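Local coordinates for MrsD protein (Bacillus sp., PDB 1P3Y) that catalyses the FAD-dependent oxidative decarboxylation of the C-terminal cysteine of the lantibiotic mersacidin to an aminoenethiol, working as a homododecameric HFCD-family flavoprotein, at the interface of chains A and B. Residues are numbered along the deposited sequence; one frame, centred on the assembly and turned at random. Chains: chain A/B, MrsD protein.

The interface of chains A and B. Residues chain A 75-76, 112-113; chain B 125, 127-128, 131.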
loop_
_atom_site.group_PDB
_atom_site.type_symbol
_atom_site.label_atom_id
_atom_site.label_comp_id
_atom_site.label_asym_id
_atom_site.label_seq_id
_atom_site.Cartn_x
_atom_site.Cartn_y
_atom_site.Cartn_z
ATOM N N HIS A 75 21.497 20.455 5.383
ATOM C CA HIS A 75 22.335 21.147 4.401
ATOM C C HIS A 75 23.432 21.946 5.115
ATOM O O HIS A 75 24.567 22.023 4.640
ATOM C CB HIS A 75 21.477 22.085 3.540
ATOM C CG HIS A 75 20.685 23.073 4.337
ATOM N ND1 HIS A 75 20.708 24.427 4.081
ATOM C CD2 HIS A 75 19.878 22.910 5.414
ATOM C CE1 HIS A 75 19.955 25.055 4.969
ATOM N NE2 HIS A 75 19.442 24.158 5.790
ATOM N N VAL A 76 23.092 22.538 6.260
ATOM C CA VAL A 76 24.069 23.310 7.024
ATOM C C VAL A 76 25.097 22.360 7.645
ATOM O O VAL A 76 26.281 22.690 7.740
ATOM C CB VAL A 76 23.394 24.143 8.153
ATOM C CG1 VAL A 76 22.223 24.940 7.581
ATOM C CG2 VAL A 76 22.942 23.230 9.291
ATOM N N LEU A 112 24.480 26.789 -1.123
ATOM C CA LEU A 112 24.288 28.000 -0.337
ATOM C C LEU A 112 24.750 27.841 1.095
ATOM O O LEU A 112 25.162 28.809 1.715
ATOM C CB LEU A 112 22.816 28.427 -0.311
ATOM C CG LEU A 112 22.177 28.950 -1.597
ATOM C CD1 LEU A 112 20.712 29.196 -1.328
ATOM C CD2 LEU A 112 22.836 30.208 -2.065
ATOM N N ALA A 113 24.685 26.630 1.626
ATOM C CA ALA A 113 25.070 26.412 3.016
ATOM C C ALA A 113 26.538 26.089 3.260
ATOM O O ALA A 113 26.973 26.039 4.411
ATOM C CB ALA A 113 24.193 25.333 3.630
ATOM N N ASN B 125 20.553 30.232 7.433
ATOM C CA ASN B 125 21.864 30.095 8.044
ATOM C C ASN B 125 22.714 31.295 7.611
ATOM O O ASN B 125 22.603 31.769 6.470
ATOM C CB ASN B 125 22.491 28.795 7.547
ATOM C CG ASN B 125 23.735 28.453 8.271
ATOM O OD1 ASN B 125 23.710 28.220 9.478
ATOM N ND2 ASN B 125 24.850 28.417 7.549
ATOM N N LEU B 127 25.780 31.492 6.827
ATOM C CA LEU B 127 26.601 31.205 5.661
ATOM C C LEU B 127 25.756 31.491 4.418
ATOM O O LEU B 127 26.204 32.148 3.474
ATOM C CB LEU B 127 27.057 29.744 5.666
ATOM C CG LEU B 127 28.211 29.429 6.631
ATOM C CD1 LEU B 127 28.453 27.929 6.690
ATOM C CD2 LEU B 127 29.470 30.156 6.174
ATOM N N MET B 128 24.518 31.011 4.435
ATOM C CA MET B 128 23.610 31.214 3.314
ATOM C C MET B 128 23.273 32.685 3.134
ATOM O O MET B 128 23.186 33.183 2.010
ATOM C CB MET B 128 22.314 30.435 3.543
ATOM C CG MET B 128 22.490 28.932 3.593
ATOM S SD MET B 128 21.031 28.133 4.255
ATOM C CE MET B 128 19.925 28.219 2.807
ATOM N N LYS B 131 25.744 34.784 1.112
ATOM C CA LYS B 131 25.993 34.411 -0.278
ATOM C C LYS B 131 25.541 35.518 -1.247
ATOM O O LYS B 131 24.462 36.116 -1.099
ATOM C CB LYS B 131 25.300 33.073 -0.609
ATOM C CG LYS B 131 25.997 31.862 -0.015
ATOM C CD LYS B 131 27.351 31.658 -0.670
ATOM C CE LYS B 131 28.245 30.696 0.107
ATOM N NZ LYS B 131 27.722 29.321 0.149
#
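Helices 75-81 and 106-113 of chain A meet the short helix 126-129 of chain B, with the loop residues B:Asn125 and B:Lys131 on either side of it. This is part of a subunit interface in the dodecamer of an HFCD flavoprotein, a family with a Rossmann-like fold, and it includes the active-site histidine, A:His75. B:Met128 reaches in between the two chain A helices. Its CG leaves anti to its own carbonyl carbon (chi1 -64°), and the extended chi2 (166°) carries SD on to the imidazole; the bend at chi3 sets only where the terminal methyl CE lies. SD lies 3.3 Å from CE1 of A:His75, the ring carbon between the two nitrogens, and the two side chains cross at about a right angle. Further back along the thioether, CG packs 3.7 Å from CA of A:Ala113 and also touches CB of A:Leu112. A:Val76 lies over the rim of one face of the same imidazole, its CG1 3.4 Å above the ring plane. This methyl also faces the partner subunit, lying 3.9 Å from CB of B:Asn125, so the same methyl touches both the histidine ring and the neighbouring chain. Together the valine and the methionine probably help hold the catalytic ring in its orientation. At the end of helix 106-113, the side-chain amino group NZ of B:Lys131 gives a weak hydrogen bond of 3.0 Å to the backbone O of A:Leu112. Bends at chi2 and chi4 fold the lysine back to this carbonyl, while its CB rests 4.0 Å from CD2 of A:Leu112. A positive charge here would probably suit the C-terminal end of that helix. Nearby, the methyl CD1 of B:Leu127 sits against the backbone O of A:Ala113.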